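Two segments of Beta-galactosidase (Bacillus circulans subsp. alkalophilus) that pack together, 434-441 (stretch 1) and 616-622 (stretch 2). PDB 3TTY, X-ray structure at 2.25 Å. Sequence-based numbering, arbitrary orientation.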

ATOM      1  N   LEU A 434      32.741  -0.329  14.268  1.00 22.78           N
ATOM      2  CA  LEU A 434      33.648   0.486  15.069  1.00 24.47           C
ATOM      3  C   LEU A 434      33.080   0.631  16.480  1.00 26.48           C
ATOM      4  O   LEU A 434      33.785   0.427  17.468  1.00 22.03           O
ATOM      5  CB  LEU A 434      33.865   1.851  14.420  1.00 22.71           C
ATOM      6  CG  LEU A 434      34.712   1.850  13.130  1.00 24.84           C
ATOM      7  CD1 LEU A 434      34.312   2.979  12.198  1.00 18.46           C
ATOM      8  CD2 LEU A 434      36.192   1.952  13.457  1.00 21.73           C
ATOM      9  N   TYR A 435      31.795   0.971  16.551  1.00 23.72           N
ATOM     10  CA  TYR A 435      31.074   1.131  17.807  1.00 24.78           C
ATOM     11  C   TYR A 435      31.337  -0.057  18.729  1.00 24.32           C
ATOM     12  O   TYR A 435      31.670   0.126  19.893  1.00 23.83           O
ATOM     13  CB  TYR A 435      29.580   1.289  17.503  1.00 19.99           C
ATOM     14  CG  TYR A 435      28.611   1.273  18.664  1.00 16.90           C
ATOM     15  CD1 TYR A 435      28.159   2.458  19.234  1.00 22.24           C
ATOM     16  CD2 TYR A 435      28.084   0.078  19.139  1.00 22.92           C
ATOM     17  CE1 TYR A 435      27.242   2.456  20.282  1.00 21.38           C
ATOM     18  CE2 TYR A 435      27.169   0.056  20.192  1.00 21.59           C
ATOM     19  CZ  TYR A 435      26.751   1.255  20.754  1.00 25.02           C
ATOM     20  OH  TYR A 435      25.841   1.253  21.784  1.00 29.18           O
ATOM     21  N   LYS A 436      31.209  -1.267  18.197  1.00 21.92           N
ATOM     22  CA  LYS A 436      31.346  -2.477  19.004  1.00 25.88           C
ATOM     23  C   LYS A 436      32.734  -2.678  19.596  1.00 25.56           C
ATOM     24  O   LYS A 436      32.915  -3.505  20.489  1.00 27.82           O
ATOM     25  CB  LYS A 436      30.966  -3.705  18.188  1.00 27.82           C
ATOM     26  CG  LYS A 436      29.484  -3.842  17.938  1.00 29.73           C
ATOM     27  CD  LYS A 436      29.220  -4.976  16.954  1.00 32.81           C
ATOM     28  CE  LYS A 436      27.728  -5.149  16.712  1.00 40.41           C
ATOM     29  NZ  LYS A 436      27.447  -6.052  15.550  1.00 59.30           N
ATOM     30  N   GLN A 437      33.710  -1.930  19.098  1.00 22.06           N
ATOM     31  CA  GLN A 437      35.076  -2.084  19.560  1.00 25.89           C
ATOM     32  C   GLN A 437      35.532  -0.837  20.295  1.00 25.76           C
ATOM     33  O   GLN A 437      36.692  -0.728  20.679  1.00 26.78           O
ATOM     34  CB  GLN A 437      36.021  -2.425  18.395  1.00 23.60           C
ATOM     35  CG  GLN A 437      35.604  -3.698  17.658  1.00 26.34           C
ATOM     36  CD  GLN A 437      36.489  -4.016  16.457  1.00 29.68           C
ATOM     37  OE1 GLN A 437      37.642  -3.592  16.393  1.00 32.68           O
ATOM     38  NE2 GLN A 437      35.949  -4.771  15.505  1.00 26.22           N
ATOM     39  N   ASN A 438      34.602   0.091  20.508  1.00 20.80           N
ATOM     40  CA  ASN A 438      34.913   1.330  21.207  1.00 25.11           C
ATOM     41  C   ASN A 438      36.047   2.093  20.511  1.00 26.02           C
ATOM     42  O   ASN A 438      36.884   2.728  21.159  1.00 25.20           O
ATOM     43  CB  ASN A 438      35.251   1.061  22.683  1.00 25.24           C
ATOM     44  CG  ASN A 438      34.134   0.320  23.421  1.00 28.68           C
ATOM     45  OD1 ASN A 438      32.946   0.576  23.205  1.00 30.64           O
ATOM     46  ND2 ASN A 438      34.515  -0.606  24.291  1.00 27.52           N
ATOM     47  N   ILE A 439      36.076   2.018  19.186  1.00 24.43           N
ATOM     48  CA  ILE A 439      37.034   2.800  18.418  1.00 27.29           C
ATOM     49  C   ILE A 439      36.412   4.162  18.224  1.00 24.86           C
ATOM     50  O   ILE A 439      35.338   4.276  17.638  1.00 25.87           O
ATOM     51  CB  ILE A 439      37.320   2.189  17.022  1.00 30.08           C
ATOM     52  CG1 ILE A 439      37.739   0.715  17.122  1.00 25.40           C
ATOM     53  CG2 ILE A 439      38.381   3.005  16.295  1.00 20.63           C
ATOM     54  CD1 ILE A 439      39.184   0.518  17.514  1.00 28.56           C
ATOM     55  N   GLN A 440      37.073   5.193  18.731  1.00 24.86           N
ATOM     56  CA  GLN A 440      36.558   6.547  18.623  1.00 21.75           C
ATOM     57  C   GLN A 440      36.479   6.944  17.153  1.00 25.96           C
ATOM     58  O   GLN A 440      37.461   6.833  16.419  1.00 24.83           O
ATOM     59  CB  GLN A 440      37.461   7.508  19.384  1.00 22.31           C
ATOM     60  CG  GLN A 440      36.987   8.950  19.360  1.00 22.21           C
ATOM     61  CD  GLN A 440      35.720   9.173  20.179  1.00 28.03           C
ATOM     62  OE1 GLN A 440      35.308   8.313  20.975  1.00 23.71           O
ATOM     63  NE2 GLN A 440      35.089  10.333  19.978  1.00 21.32           N
ATOM     64  N   THR A 441      35.308   7.399  16.724  1.00 23.82           N
ATOM     65  CA  THR A 441      35.077   7.672  15.314  1.00 23.88           C
ATOM     66  C   THR A 441      34.263   8.949  15.109  1.00 22.10           C
ATOM     67  O   THR A 441      33.395   9.286  15.919  1.00 24.93           O
ATOM     68  CB  THR A 441      34.311   6.511  14.664  1.00 24.80           C
ATOM     69  OG1 THR A 441      33.050   6.382  15.319  1.00 36.85           O
ATOM     70  CG2 THR A 441      35.048   5.211  14.837  1.00 21.16           C
ATOM     71  N   GLY A 616      27.294  -4.346  24.296  1.00 30.95           N
ATOM     72  CA  GLY A 616      26.249  -3.433  24.710  1.00 27.31           C
ATOM     73  C   GLY A 616      26.720  -2.398  25.707  1.00 26.07           C
ATOM     74  O   GLY A 616      25.928  -1.616  26.209  1.00 26.31           O
ATOM     75  N   VAL A 617      28.011  -2.404  26.008  1.00 25.31           N
ATOM     76  CA  VAL A 617      28.568  -1.381  26.873  1.00 26.60           C
ATOM     77  C   VAL A 617      29.345  -0.415  25.998  1.00 26.93           C
ATOM     78  O   VAL A 617      30.480  -0.677  25.600  1.00 25.12           O
ATOM     79  CB  VAL A 617      29.481  -1.969  27.969  1.00 28.81           C
ATOM     80  CG1 VAL A 617      30.167  -0.844  28.757  1.00 22.46           C
ATOM     81  CG2 VAL A 617      28.677  -2.879  28.888  1.00 30.39           C
ATOM     82  N   GLU A 618      28.716   0.706  25.692  1.00 23.64           N
ATOM     83  CA  GLU A 618      29.292   1.657  24.768  1.00 23.70           C
ATOM     84  C   GLU A 618      30.308   2.556  25.455  1.00 24.80           C
ATOM     85  O   GLU A 618      30.071   3.067  26.554  1.00 22.24           O
ATOM     86  CB  GLU A 618      28.182   2.492  24.139  1.00 22.30           C
ATOM     87  CG  GLU A 618      28.675   3.662  23.315  1.00 22.76           C
ATOM     88  CD  GLU A 618      27.534   4.525  22.835  1.00 22.91           C
ATOM     89  OE1 GLU A 618      26.372   4.207  23.168  1.00 23.18           O
ATOM     90  OE2 GLU A 618      27.800   5.526  22.145  1.00 23.72           O
ATOM     91  N   VAL A 619      31.451   2.744  24.809  1.00 21.20           N
ATOM     92  CA  VAL A 619      32.413   3.706  25.305  1.00 22.32           C
ATOM     93  C   VAL A 619      32.754   4.759  24.250  1.00 23.06           C
ATOM     94  O   VAL A 619      33.061   4.426  23.107  1.00 21.47           O
ATOM     95  CB  VAL A 619      33.696   3.018  25.788  1.00 21.57           C
ATOM     96  CG1 VAL A 619      34.624   4.041  26.425  1.00 20.47           C
ATOM     97  CG2 VAL A 619      33.359   1.904  26.770  1.00 24.11           C
ATOM     98  N   ALA A 620      32.703   6.026  24.640  1.00 20.12           N
ATOM     99  CA  ALA A 620      33.046   7.107  23.733  1.00 19.72           C
ATOM    100  C   ALA A 620      33.806   8.179  24.492  1.00 25.41           C
ATOM    101  O   ALA A 620      33.680   8.295  25.708  1.00 24.35           O
ATOM    102  CB  ALA A 620      31.793   7.685  23.090  1.00 22.91           C
ATOM    103  N   GLU A 621      34.584   8.980  23.772  1.00 23.81           N
ATOM    104  CA  GLU A 621      35.498   9.899  24.419  1.00 25.78           C
ATOM    105  C   GLU A 621      35.316  11.334  23.960  1.00 26.63           C
ATOM    106  O   GLU A 621      35.173  11.602  22.769  1.00 29.50           O
ATOM    107  CB  GLU A 621      36.952   9.468  24.169  1.00 23.96           C
ATOM    108  CG  GLU A 621      37.986  10.395  24.828  1.00 24.33           C
ATOM    109  CD  GLU A 621      39.406  10.190  24.295  1.00 31.73           C
ATOM    110  OE1 GLU A 621      39.590  10.255  23.060  1.00 29.28           O
ATOM    111  OE2 GLU A 621      40.333   9.954  25.106  1.00 28.53           O
ATOM    112  N   ARG A 622      35.325  12.252  24.919  1.00 25.28           N
ATOM    113  CA  ARG A 622      35.483  13.668  24.629  1.00 24.74           C
ATOM    114  C   ARG A 622      36.701  14.174  25.397  1.00 29.12           C
ATOM    115  O   ARG A 622      36.962  13.743  26.520  1.00 26.29           O
ATOM    116  CB  ARG A 622      34.227  14.459  25.012  1.00 25.55           C
ATOM    117  CG  ARG A 622      32.986  14.123  24.189  1.00 22.62           C
ATOM    118  CD  ARG A 622      31.751  14.902  24.661  1.00 19.67           C
ATOM    119  NE  ARG A 622      31.832  16.326  24.353  1.00 20.43           N
ATOM    120  CZ  ARG A 622      30.896  17.225  24.647  1.00 21.46           C
ATOM    121  NH1 ARG A 622      29.778  16.865  25.260  1.00 24.37           N
ATOM    122  NH2 ARG A 622      31.086  18.495  24.339  1.00 22.00           N
TER
HETATM  123  O   HOH W   1      31.429   2.811  21.284  1.00 24.47           O
HETATM  124  O   HOH W   2      33.969   5.322  20.466  1.00 29.83           O

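Two side-chain amides of stretch 1 hold the strand of stretch 2 by its backbone. Glu621 N donates to Gln440 OE1 at 3.0 Å with an N-H...O angle of 150°, and Val619 N donates to Asn438 OD1 at 3.1 Å and 142°. The acceptors sit two residues apart, as do the donors, so the amides of alternate strand residues are taken up by side-chain oxygens where a neighbouring strand might have offered carbonyls. Both CA-to-CB bonds point toward stretch 2. Asn438 reaches its donor with a short side chain (chi1 -57°, m), its CA being 5.4 Å from Val619 CA; Gln440, whose CA lies 6.2 Å from Ala620 CA, uses one more methylene (chi1 t, chi2 p). The nitrogens Asn438 ND2 and Gln440 NE2 are hydrogen-bonded elsewhere in the structure, which helps fix the orientation of each amide.

Between these bonds, water 2 donates to Val619 O at 2.9 Å and makes a weak bond to Gln440 OE1 at 3.3 Å; water 1 lies within hydrogen-bonding distance of Val619 O (2.9 Å) and Tyr435 O (3.0 Å).

A type I turn from Tyr435 to Asn438, closed by Asn438 N to Tyr435 O at 3.0 Å, presents the asparagine. Its phi/psi of 57/35 is left-handed, a conformation asparagine tolerates better than most residues with a side chain.

Tyr435 extends the contact toward Glu618. Its CA-to-CB bond points sideways, but the ring end comes nearer, bringing CE1 to 3.3 Å from Glu618 CD in an oblique approach; the hydroxyl adds a weak bond, Tyr435 OH to Glu618 OE1, also 3.3 Å.

The interface buries 369 Å² in total, with Asn438, Tyr435 and Gln440 contributing nearly equally from stretch 1. Packing is modest: Val619 CB lies 3.6 Å from the amide carbon Asn438 CG, whereas the CA-to-CB bonds of Ile439 and Val617 point away.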